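Side-chain contacts in rhamnose ABC transporter, rhamnose-binding protein (Actinomyces odontolyticus ATCC 17982, PDB 5BQ3), which probably binds a carbohydrate, presumably rhamnose, as the solute-binding component of an ABC sugar transporter: residues 80-85 / 104-109; 86-91 / 284-289; 144-149 / 185-190; 154-159 / 207-212. All coordinates share one frame; numbering follows the deposited sequence.

Contact 1. Residues 80-85 / 104-109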
loop_
_atom_site.group_PDB
_atom_site.type_symbol
_atom_site.label_atom_id
_atom_site.label_comp_id
_atom_site.label_asym_id
_atom_site.label_seq_id
_atom_site.Cartn_x
_atom_site.Cartn_y
_atom_site.Cartn_z
ATOM N N SER A 80 -8.041 24.431 8.023
ATOM C CA SER A 80 -7.224 25.536 7.511
ATOM C C SER A 80 -7.369 25.682 5.995
ATOM O O SER A 80 -7.471 26.804 5.499
ATOM C CB SER A 80 -5.755 25.323 7.864
ATOM O OG SER A 80 -5.539 25.421 9.262
ATOM N N GLU A 81 -7.391 24.546 5.273
ATOM C CA GLU A 81 -7.518 24.502 3.816
ATOM C C GLU A 81 -8.927 24.886 3.360
ATOM O O GLU A 81 -9.071 25.445 2.274
ATOM C CB GLU A 81 -7.135 23.119 3.265
ATOM C CG GLU A 81 -5.663 22.756 3.421
ATOM C CD GLU A 81 -4.649 23.752 2.887
ATOM O OE1 GLU A 81 -4.681 24.053 1.671
ATOM O OE2 GLU A 81 -3.804 24.216 3.687
ATOM N N VAL A 82 -9.955 24.601 4.187
ATOM C CA VAL A 82 -11.357 24.950 3.908
ATOM C C VAL A 82 -11.485 26.484 3.973
ATOM O O VAL A 82 -12.113 27.081 3.097
ATOM C CB VAL A 82 -12.342 24.222 4.871
ATOM C CG1 VAL A 82 -13.783 24.678 4.660
ATOM C CG2 VAL A 82 -12.241 22.710 4.715
ATOM N N GLN A 83 -10.831 27.109 4.978
ATOM C CA GLN A 83 -10.778 28.558 5.198
ATOM C C GLN A 83 -10.078 29.269 4.034
ATOM O O GLN A 83 -10.464 30.383 3.679
ATOM C CB GLN A 83 -10.050 28.863 6.515
ATOM C CG GLN A 83 -10.944 28.794 7.741
ATOM C CD GLN A 83 -11.473 30.157 8.098
ATOM O OE1 GLN A 83 -10.837 30.924 8.830
ATOM N NE2 GLN A 83 -12.643 30.495 7.576
ATOM N N ALA A 84 -9.060 28.611 3.437
ATOM C CA ALA A 84 -8.290 29.104 2.292
ATOM C C ALA A 84 -9.060 28.921 0.969
ATOM O O ALA A 84 -8.677 29.487 -0.055
ATOM C CB ALA A 84 -6.951 28.384 2.220
ATOM N N GLY A 85 -10.126 28.125 1.006
ATOM C CA GLY A 85 -10.967 27.845 -0.151
ATOM C C GLY A 85 -10.343 26.889 -1.145
ATOM O O GLY A 85 -10.420 27.127 -2.353
ATOM N N GLN A 104 -16.121 16.191 6.262
ATOM C CA GLN A 104 -17.539 16.364 5.934
ATOM C C GLN A 104 -17.874 17.853 5.813
ATOM O O GLN A 104 -18.723 18.223 5.000
ATOM C CB GLN A 104 -18.432 15.679 6.974
ATOM C CG GLN A 104 -18.539 14.169 6.759
ATOM C CD GLN A 104 -19.348 13.469 7.819
ATOM O OE1 GLN A 104 -19.191 13.709 9.015
ATOM N NE2 GLN A 104 -20.194 12.543 7.403
ATOM N N ASP A 105 -17.176 18.704 6.595
ATOM C CA ASP A 105 -17.307 20.163 6.559
ATOM C C ASP A 105 -16.663 20.719 5.289
ATOM O O ASP A 105 -17.056 21.785 4.819
ATOM C CB ASP A 105 -16.673 20.804 7.805
ATOM C CG ASP A 105 -17.508 20.747 9.073
ATOM O OD1 ASP A 105 -18.756 20.635 8.967
ATOM O OD2 ASP A 105 -16.922 20.874 10.171
ATOM N N ALA A 106 -15.672 19.993 4.738
ATOM C CA ALA A 106 -14.992 20.355 3.496
ATOM C C ALA A 106 -15.923 20.114 2.308
ATOM O O ALA A 106 -16.040 20.982 1.441
ATOM C CB ALA A 106 -13.707 19.553 3.344
ATOM N N ARG A 107 -16.618 18.956 2.297
ATOM C CA ARG A 107 -17.561 18.557 1.248
ATOM C C ARG A 107 -18.768 19.501 1.175
ATOM O O ARG A 107 -19.226 19.790 0.072
ATOM C CB ARG A 107 -18.036 17.112 1.453
ATOM C CG ARG A 107 -16.963 16.062 1.190
ATOM C CD ARG A 107 -17.496 14.655 1.367
ATOM N NE ARG A 107 -18.210 14.191 0.178
ATOM C CZ ARG A 107 -19.128 13.232 0.178
ATOM N NH1 ARG A 107 -19.471 12.627 1.312
ATOM N NH2 ARG A 107 -19.721 12.874 -0.953
ATOM N N LYS A 108 -19.267 19.998 2.331
ATOM C CA LYS A 108 -20.408 20.923 2.361
ATOM C C LYS A 108 -19.978 22.334 1.897
ATOM O O LYS A 108 -20.822 23.102 1.429
ATOM C CB LYS A 108 -21.101 20.962 3.745
ATOM C CG LYS A 108 -20.360 21.720 4.845
ATOM C CD LYS A 108 -21.300 22.240 5.927
ATOM C CE LYS A 108 -20.570 23.081 6.948
ATOM N NZ LYS A 108 -21.497 23.685 7.940
ATOM N N ALA A 109 -18.668 22.652 2.009
ATOM C CA ALA A 109 -18.081 23.926 1.589
ATOM C C ALA A 109 -17.774 23.941 0.079
ATOM O O ALA A 109 -17.504 25.007 -0.481
ATOM C CB ALA A 109 -16.818 24.205 2.382
#
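Val-82 sets its two methyl groups on two alanines of the neighbouring helix. Val-82 CG2 rests on Ala-106, 3.7 Å from Ala-106 CB. CG1 reaches Ala-109, with Val-82 CG1 and Ala-109 CB 3.8 Å apart. The first torsion of Val-82 explains this split. CG1 is anti to the backbone N (chi1 175°), and CG2 falls beside that N, which turns the fork to follow the line from Ala-106 CB to Ala-109 CB. Ala-106 and Ala-109 are three residues apart and lie on the same side of their helix, each offering one methyl to one prong. The small side chains let the backbones come close: Val-82 CA and Ala-106 CA are 5.9 Å apart. No hydrogen bond joins the two segments, and the carbon contacts carry the pairing.

Ala-106 is buried and also touches Val-113 of strand 112-116, so this part of the contact faces the sheet. Ala-109 lies at the exposed side. Gly-85 closes the first helix with a Schellman motif: it has positive phi, and Gly-85 N bonds back to Val-82 O at 3.1 Å.

Helix 75-83 leads into strand 88-91, and helix 100-109 leads from it into strand 112-116. Two successive helices packed side by side on one face of a parallel sheet are typical of the Rossmann-like lobe of periplasmic binding proteins.

Contact 2. Residues 86-91 / 284-289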
loop_
_atom_site.group_PDB
_atom_site.type_symbol
_atom_site.label_atom_id
_atom_site.label_comp_id
_atom_site.label_asym_id
_atom_site.label_seq_id
_atom_site.Cartn_x
_atom_site.Cartn_y
_atom_site.Cartn_z
ATOM N N THR A 86 -9.728 25.795 -0.645
ATOM C CA THR A 86 -9.097 24.758 -1.468
ATOM C C THR A 86 -10.206 23.969 -2.169
ATOM O O THR A 86 -11.219 23.644 -1.545
ATOM C CB THR A 86 -8.168 23.881 -0.612
ATOM O OG1 THR A 86 -7.226 24.721 0.062
ATOM C CG2 THR A 86 -7.416 22.841 -1.431
ATOM N N ASN A 87 -10.026 23.698 -3.470
ATOM C CA ASN A 87 -11.013 23.009 -4.295
ATOM C C ASN A 87 -10.890 21.490 -4.213
ATOM O O ASN A 87 -11.917 20.813 -4.172
ATOM C CB ASN A 87 -10.904 23.472 -5.745
ATOM C CG ASN A 87 -11.082 24.960 -5.907
ATOM O OD1 ASN A 87 -10.113 25.711 -6.047
ATOM N ND2 ASN A 87 -12.320 25.426 -5.831
ATOM N N VAL A 88 -9.651 20.951 -4.219
ATOM C CA VAL A 88 -9.404 19.506 -4.158
ATOM C C VAL A 88 -8.522 19.191 -2.947
ATOM O O VAL A 88 -7.453 19.782 -2.792
ATOM C CB VAL A 88 -8.786 18.936 -5.467
ATOM C CG1 VAL A 88 -8.616 17.423 -5.382
ATOM C CG2 VAL A 88 -9.611 19.312 -6.696
ATOM N N LEU A 89 -8.965 18.246 -2.105
ATOM C CA LEU A 89 -8.221 17.815 -0.926
ATOM C C LEU A 89 -7.913 16.319 -1.011
ATOM O O LEU A 89 -8.833 15.500 -1.067
ATOM C CB LEU A 89 -8.996 18.143 0.359
ATOM C CG LEU A 89 -8.140 18.339 1.605
ATOM C CD1 LEU A 89 -7.687 19.782 1.726
ATOM C CD2 LEU A 89 -8.896 17.934 2.844
ATOM N N VAL A 90 -6.616 15.974 -1.056
ATOM C CA VAL A 90 -6.142 14.587 -1.124
ATOM C C VAL A 90 -5.512 14.261 0.239
ATOM O O VAL A 90 -4.534 14.905 0.617
ATOM C CB VAL A 90 -5.184 14.335 -2.322
ATOM C CG1 VAL A 90 -4.919 12.848 -2.500
ATOM C CG2 VAL A 90 -5.741 14.927 -3.619
ATOM N N ILE A 91 -6.102 13.314 1.003
ATOM C CA ILE A 91 -5.626 13.021 2.359
ATOM C C ILE A 91 -5.458 11.513 2.660
ATOM O O ILE A 91 -6.281 10.695 2.267
ATOM C CB ILE A 91 -6.571 13.702 3.407
ATOM C CG1 ILE A 91 -6.101 13.463 4.862
ATOM C CG2 ILE A 91 -8.050 13.315 3.212
ATOM C CD1 ILE A 91 -6.368 14.562 5.809
ATOM N N ALA A 284 -10.841 15.220 -11.959
ATOM C CA ALA A 284 -12.007 14.702 -12.677
ATOM C C ALA A 284 -13.313 15.037 -11.943
ATOM O O ALA A 284 -14.309 15.361 -12.593
ATOM C CB ALA A 284 -11.877 13.200 -12.853
ATOM N N LEU A 285 -13.302 14.975 -10.592
ATOM C CA LEU A 285 -14.455 15.296 -9.746
ATOM C C LEU A 285 -14.741 16.803 -9.746
ATOM O O LEU A 285 -15.904 17.211 -9.785
ATOM C CB LEU A 285 -14.223 14.816 -8.299
ATOM C CG LEU A 285 -14.362 13.318 -8.014
ATOM C CD1 LEU A 285 -13.563 12.930 -6.788
ATOM C CD2 LEU A 285 -15.814 12.918 -7.830
ATOM N N ASP A 286 -13.673 17.620 -9.698
ATOM C CA ASP A 286 -13.738 19.078 -9.656
ATOM C C ASP A 286 -14.158 19.688 -11.000
ATOM O O ASP A 286 -14.869 20.695 -11.002
ATOM C CB ASP A 286 -12.379 19.647 -9.228
ATOM C CG ASP A 286 -12.435 21.010 -8.574
ATOM O OD1 ASP A 286 -13.410 21.276 -7.832
ATOM O OD2 ASP A 286 -11.476 21.781 -8.741
ATOM N N SER A 287 -13.712 19.100 -12.131
ATOM C CA SER A 287 -14.062 19.579 -13.474
ATOM C C SER A 287 -15.514 19.239 -13.835
ATOM O O SER A 287 -16.134 19.962 -14.617
ATOM C CB SER A 287 -13.117 19.001 -14.523
ATOM O OG SER A 287 -13.163 17.585 -14.544
ATOM N N GLY A 288 -16.031 18.153 -13.261
ATOM C CA GLY A 288 -17.392 17.681 -13.485
ATOM C C GLY A 288 -17.492 16.505 -14.437
ATOM O O GLY A 288 -18.592 16.168 -14.881
ATOM N N ALA A 289 -16.340 15.868 -14.753
ATOM C CA ALA A 289 -16.244 14.713 -15.650
ATOM C C ALA A 289 -16.901 13.474 -15.035
ATOM O O ALA A 289 -17.479 12.666 -15.763
ATOM C CB ALA A 289 -14.787 14.424 -15.975
#
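The carboxylate of Asp-286 is the flat group that meets residues 86-91. Val-88 CG2 lies over one of its faces, 3.8 Å from Asp-286 CG. Asn-87 CB sits on the same side but tilted nearer the carboxylate plane, beyond the two oxygens, and approaches Asp-286 OD2 at 3.5 Å. Val-88 CG2 is 3.7 Å from that same oxygen. These are carbon-to-oxygen packing contacts, and no hydrogen bond crosses between the segments.

Asp-286 CG is anti to its own backbone N (chi1 -155°), which carries the carboxylate out from the helix to the start of the strand. Its CB takes part too, with Asp-286 CB and Val-88 CG2 3.8 Å apart. The polar ends find partners nearby: Asp-286 OD2 accepts a hydrogen bond from Gln-28 NE2, and Asn-87 OD1 accepts one from Ser-29 N. The amide of Asn-87 is thus used toward strand 29-33, while its CB faces the acid. With an alanine in place of Asp-286, Gln-28 NE2 would probably lose this acceptor and Val-88 CG2 the carboxylate that lies against it, with CB alone still touching.

Strand 88-91 lies between strands 29-33 and 112-116 in the parallel sheet. Helix 271-287 covers the face that carries Val-88, and its Leu-285 packs on Val-114. Leu-89 points to the other face, where it meets Ile-78 and Glu-81 of helix 75-83.

Contact 3. Residues 144-149 / 185-190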
loop_
_atom_site.group_PDB
_atom_site.type_symbol
_atom_site.label_atom_id
_atom_site.label_comp_id
_atom_site.label_asym_id
_atom_site.label_seq_id
_atom_site.Cartn_x
_atom_site.Cartn_y
_atom_site.Cartn_z
HETATM N N MSE A 144 4.399 -16.191 -5.997
HETATM C CA MSE A 144 5.842 -16.097 -5.734
HETATM C C MSE A 144 6.323 -17.311 -4.939
HETATM O O MSE A 144 7.395 -17.836 -5.234
HETATM C CB MSE A 144 6.185 -14.797 -4.984
HETATM C CG MSE A 144 5.900 -13.531 -5.804
HETATM SE SE MSE A 144 6.503 -11.871 -4.984
HETATM C CE MSE A 144 5.465 -11.891 -3.354
ATOM N N VAL A 145 5.517 -17.771 -3.950
ATOM C CA VAL A 145 5.822 -18.941 -3.119
ATOM C C VAL A 145 5.879 -20.175 -4.007
ATOM O O VAL A 145 6.929 -20.806 -4.087
ATOM C CB VAL A 145 4.819 -19.129 -1.949
ATOM C CG1 VAL A 145 5.085 -20.421 -1.190
ATOM C CG2 VAL A 145 4.868 -17.955 -0.997
ATOM N N SER A 146 4.757 -20.483 -4.693
ATOM C CA SER A 146 4.577 -21.623 -5.595
ATOM C C SER A 146 5.687 -21.700 -6.644
ATOM O O SER A 146 6.225 -22.782 -6.877
ATOM C CB SER A 146 3.216 -21.546 -6.278
ATOM O OG SER A 146 2.899 -22.764 -6.930
ATOM N N ASP A 147 6.059 -20.547 -7.232
ATOM C CA ASP A 147 7.108 -20.426 -8.245
ATOM C C ASP A 147 8.497 -20.760 -7.663
ATOM O O ASP A 147 9.273 -21.459 -8.317
ATOM C CB ASP A 147 7.099 -19.004 -8.845
ATOM C CG ASP A 147 8.171 -18.710 -9.876
ATOM O OD1 ASP A 147 8.248 -19.451 -10.886
ATOM O OD2 ASP A 147 8.903 -17.710 -9.699
ATOM N N GLN A 148 8.795 -20.277 -6.437
ATOM C CA GLN A 148 10.082 -20.475 -5.777
ATOM C C GLN A 148 10.241 -21.887 -5.191
ATOM O O GLN A 148 11.314 -22.470 -5.360
ATOM C CB GLN A 148 10.306 -19.413 -4.696
ATOM C CG GLN A 148 10.786 -18.074 -5.264
ATOM C CD GLN A 148 10.747 -16.943 -4.265
ATOM O OE1 GLN A 148 10.026 -15.960 -4.444
ATOM N NE2 GLN A 148 11.548 -17.035 -3.209
ATOM N N ILE A 149 9.202 -22.433 -4.511
ATOM C CA ILE A 149 9.256 -23.774 -3.899
ATOM C C ILE A 149 9.214 -24.884 -4.967
ATOM O O ILE A 149 9.721 -25.981 -4.726
ATOM C CB ILE A 149 8.187 -24.024 -2.794
ATOM C CG1 ILE A 149 6.734 -23.851 -3.313
ATOM C CG2 ILE A 149 8.468 -23.165 -1.561
ATOM C CD1 ILE A 149 5.614 -24.195 -2.319
ATOM N N LYS A 185 -2.651 -25.936 -4.158
ATOM C CA LYS A 185 -2.952 -27.110 -3.326
ATOM C C LYS A 185 -1.674 -27.784 -2.788
ATOM O O LYS A 185 -1.716 -28.420 -1.732
ATOM C CB LYS A 185 -3.810 -28.125 -4.095
ATOM C CG LYS A 185 -5.307 -27.870 -3.962
ATOM C CD LYS A 185 -6.125 -29.045 -4.489
ATOM C CE LYS A 185 -7.607 -28.888 -4.244
ATOM N NZ LYS A 185 -8.249 -28.004 -5.248
ATOM N N GLY A 186 -0.565 -27.613 -3.506
ATOM C CA GLY A 186 0.741 -28.148 -3.137
ATOM C C GLY A 186 1.392 -27.421 -1.976
ATOM O O GLY A 186 2.221 -28.005 -1.272
ATOM N N ILE A 187 1.026 -26.137 -1.768
ATOM C CA ILE A 187 1.542 -25.293 -0.684
ATOM C C ILE A 187 0.930 -25.766 0.640
ATOM O O ILE A 187 -0.293 -25.733 0.807
ATOM C CB ILE A 187 1.282 -23.772 -0.945
ATOM C CG1 ILE A 187 1.949 -23.297 -2.258
ATOM C CG2 ILE A 187 1.736 -22.913 0.254
ATOM C CD1 ILE A 187 1.341 -22.054 -2.889
ATOM N N GLU A 188 1.784 -26.210 1.571
ATOM C CA GLU A 188 1.351 -26.676 2.884
ATOM C C GLU A 188 1.826 -25.707 3.968
ATOM O O GLU A 188 3.027 -25.622 4.232
ATOM C CB GLU A 188 1.867 -28.104 3.153
ATOM C CG GLU A 188 1.307 -28.734 4.422
ATOM C CD GLU A 188 2.167 -29.777 5.116
ATOM O OE1 GLU A 188 3.257 -30.112 4.597
ATOM O OE2 GLU A 188 1.747 -30.256 6.193
ATOM N N ILE A 189 0.881 -24.970 4.587
ATOM C CA ILE A 189 1.195 -24.052 5.686
ATOM C C ILE A 189 1.426 -24.921 6.927
ATOM O O ILE A 189 0.563 -25.727 7.284
ATOM C CB ILE A 189 0.126 -22.938 5.898
ATOM C CG1 ILE A 189 -0.158 -22.133 4.594
ATOM C CG2 ILE A 189 0.482 -22.011 7.078
ATOM C CD1 ILE A 189 1.051 -21.387 3.903
ATOM N N VAL A 190 2.620 -24.815 7.522
ATOM C CA VAL A 190 3.018 -25.632 8.674
ATOM C C VAL A 190 3.160 -24.782 9.957
ATOM O O VAL A 190 3.242 -25.349 11.045
ATOM C CB VAL A 190 4.306 -26.462 8.394
ATOM C CG1 VAL A 190 4.102 -27.431 7.234
ATOM C CG2 VAL A 190 5.516 -25.567 8.147
#
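Ile-187 of strand 187-194 projects into helix 134-149, where it meets Val-145, Ser-146 and Ile-149. At CB its side chain divides. CG2 is anti to the backbone N and turns to Val-155 on the adjacent strand. CG1 takes the other direction, anti to the carbonyl carbon (chi1 -59°), and leads to the helix. Ile-187 CG1 lies 3.8 Å from Ile-149 CD1. Val-145 CG1 approaches Ile-187 CG1 more loosely, at 4.4 Å. The chain then runs on extended to CD1. This tip ends over the helix backbone: Ile-187 CD1 is 3.9 Å from Ser-146 CB and 4.2 Å from Ser-146 N. It is the CB of the serine that makes this contact, not the hydroxyl.

The fold here is the second α/β lobe of a periplasmic binding protein. Strand 187-194 is an outermost strand of its parallel sheet of four, and strand 153-159 is its neighbour. Helix 134-149 packs on one face of this sheet. The helix and strand segments run crosswise, at 104° with axes 10.2 Å apart.

Ile-149 comes to Ile-187 at about a right angle. Its CG1 stands in the crowded position between the backbone N and the carbonyl carbon (chi1 59°), with CD1 reaching out toward the strand. Ile-149 also touches Ala-218. Val-145 lies one helical turn earlier and reaches deeper over the sheet, to Val-155 and Val-220.

Contact 4. Residues 154-159 / 207-212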
loop_
_atom_site.group_PDB
_atom_site.type_symbol
_atom_site.label_atom_id
_atom_site.label_comp_id
_atom_site.label_asym_id
_atom_site.label_seq_id
_atom_site.Cartn_x
_atom_site.Cartn_y
_atom_site.Cartn_z
ATOM N N LYS A 154 6.702 -27.279 2.276
ATOM C CA LYS A 154 6.300 -26.808 3.605
ATOM C C LYS A 154 6.626 -25.318 3.738
ATOM O O LYS A 154 7.783 -24.920 3.602
ATOM C CB LYS A 154 6.973 -27.638 4.710
ATOM C CG LYS A 154 6.490 -29.080 4.757
ATOM C CD LYS A 154 7.015 -29.833 5.960
ATOM C CE LYS A 154 6.380 -31.194 6.061
ATOM N NZ LYS A 154 6.784 -31.903 7.302
ATOM N N VAL A 155 5.588 -24.495 3.965
ATOM C CA VAL A 155 5.689 -23.034 4.050
ATOM C C VAL A 155 5.221 -22.535 5.437
ATOM O O VAL A 155 4.279 -23.085 6.001
ATOM C CB VAL A 155 4.872 -22.383 2.892
ATOM C CG1 VAL A 155 4.938 -20.860 2.926
ATOM C CG2 VAL A 155 5.332 -22.900 1.533
ATOM N N ALA A 156 5.891 -21.500 5.975
ATOM C CA ALA A 156 5.563 -20.874 7.259
ATOM C C ALA A 156 5.257 -19.387 7.067
ATOM O O ALA A 156 5.889 -18.737 6.238
ATOM C CB ALA A 156 6.710 -21.051 8.239
ATOM N N ILE A 157 4.287 -18.849 7.825
ATOM C CA ILE A 157 3.907 -17.437 7.731
ATOM C C ILE A 157 4.416 -16.678 8.970
ATOM O O ILE A 157 4.127 -17.074 10.098
ATOM C CB ILE A 157 2.371 -17.256 7.512
ATOM C CG1 ILE A 157 1.904 -17.953 6.203
ATOM C CG2 ILE A 157 1.973 -15.763 7.510
ATOM C CD1 ILE A 157 0.409 -18.239 6.102
ATOM N N LEU A 158 5.187 -15.596 8.739
ATOM C CA LEU A 158 5.705 -14.698 9.770
ATOM C C LEU A 158 5.010 -13.351 9.578
ATOM O O LEU A 158 5.453 -12.517 8.781
ATOM C CB LEU A 158 7.245 -14.579 9.715
ATOM C CG LEU A 158 7.920 -13.980 10.966
ATOM C CD1 LEU A 158 9.150 -14.748 11.337
ATOM C CD2 LEU A 158 8.274 -12.524 10.763
ATOM N N SER A 159 3.881 -13.171 10.277
ATOM C CA SER A 159 3.036 -11.983 10.191
ATOM C C SER A 159 3.453 -10.889 11.198
ATOM O O SER A 159 4.453 -11.044 11.906
ATOM C CB SER A 159 1.584 -12.383 10.421
ATOM O OG SER A 159 0.702 -11.342 10.042
ATOM N N GLN A 207 14.077 -17.339 14.006
ATOM C CA GLN A 207 15.086 -18.219 14.599
ATOM C C GLN A 207 14.418 -19.492 15.144
ATOM O O GLN A 207 14.894 -20.595 14.868
ATOM C CB GLN A 207 15.850 -17.473 15.709
ATOM C CG GLN A 207 17.120 -18.181 16.185
ATOM C CD GLN A 207 17.891 -17.416 17.239
ATOM O OE1 GLN A 207 17.492 -16.340 17.707
ATOM N NE2 GLN A 207 19.026 -17.966 17.641
ATOM N N GLY A 208 13.314 -19.318 15.876
ATOM C CA GLY A 208 12.526 -20.404 16.451
ATOM C C GLY A 208 11.751 -21.202 15.419
ATOM O O GLY A 208 11.465 -22.383 15.635
ATOM N N LEU A 209 11.410 -20.553 14.287
ATOM C CA LEU A 209 10.684 -21.132 13.153
ATOM C C LEU A 209 11.496 -22.260 12.505
ATOM O O LEU A 209 10.936 -23.314 12.204
ATOM C CB LEU A 209 10.387 -20.021 12.126
ATOM C CG LEU A 209 9.211 -20.193 11.166
ATOM C CD1 LEU A 209 7.902 -20.384 11.910
ATOM C CD2 LEU A 209 9.089 -18.979 10.269
ATOM N N LEU A 210 12.815 -22.046 12.323
ATOM C CA LEU A 210 13.728 -23.031 11.742
ATOM C C LEU A 210 14.122 -24.091 12.777
ATOM O O LEU A 210 14.581 -25.167 12.396
ATOM C CB LEU A 210 14.985 -22.350 11.153
ATOM C CG LEU A 210 14.949 -21.874 9.675
ATOM C CD1 LEU A 210 14.557 -22.988 8.708
ATOM C CD2 LEU A 210 14.099 -20.631 9.483
ATOM N N GLN A 211 13.933 -23.795 14.078
ATOM C CA GLN A 211 14.207 -24.725 15.175
ATOM C C GLN A 211 13.074 -25.749 15.289
ATOM O O GLN A 211 13.345 -26.939 15.452
ATOM C CB GLN A 211 14.396 -23.971 16.502
ATOM C CG GLN A 211 15.789 -23.359 16.662
ATOM C CD GLN A 211 15.938 -22.436 17.854
ATOM O OE1 GLN A 211 15.038 -22.278 18.692
ATOM N NE2 GLN A 211 17.095 -21.798 17.955
ATOM N N ALA A 212 11.811 -25.284 15.177
ATOM C CA ALA A 212 10.602 -26.109 15.248
ATOM C C ALA A 212 10.292 -26.791 13.911
ATOM O O ALA A 212 9.714 -27.878 13.906
ATOM C CB ALA A 212 9.419 -25.260 15.684
#
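Ala-156 and Leu-158 of strand 153-159 receive the side chain of Leu-209 from helix 199-212. This helix belongs to a beta-alpha-beta crossover. It links strands 187-194 and 218-221, which flank strand 153-159 in the parallel sheet, so the crossover passes over the strand it packs on.

The first segment begins with Lys-154, whose NZ forms a salt bridge with Asp-215 in the loop that follows the helix. Val-155 faces the other side of the sheet, where it touches Ile-187 and Val-220. Ala-156 turns toward the helix and is the main seat of Leu-209. Here the backbones are at their nearest, with Ala-156 CA and Leu-209 CA 7.8 Å apart. A chi1 of -156° swings CG of Leu-209 opposite its backbone N and directs the fork at the strand.

Ile-157 points away again, to Ile-171 of helix 165-180 on the opposite face. Leu-158 returns to the helix side. Leu-158 CD1 lies 4.4 Å from Leu-209 CD2, a looser contact, and the Leu-158 side chain also meets Ile-219 and Thr-230. Leu-209 touches Ile-219 as well, so the leucine spans two adjacent strands. All three residues of the contact are buried, and no hydrogen bond joins the two segments.

The branched end of Leu-209 closes evenly on one methyl: Ala-156 CB is 3.8 Å from Leu-209 CD2 and 3.9 Å from both Leu-209 CD1 and Leu-209 CG.

How the contacts relate
From the N terminus, contact 1 opens first, at residues 80-85. Contact 2 opens at 86-91, before contact 1 closes at 104-109, so the two cross. In sequence, strand 88-91 comes between the two helices that contact 1 joins on one face of the first sheet. The chain then enters the other lobe. Contact 3 opens at 144-149 and contact 4 at 154-159. They close in the same order, at 185-190 and 207-212, so they also cross, and they share a sheet through neighbouring strands 153-159 and 187-194. Both nest inside the long loop that contact 2 closes at 284-289, back in the first lobe, bringing helix 271-287 onto strand 88-91 from the other face.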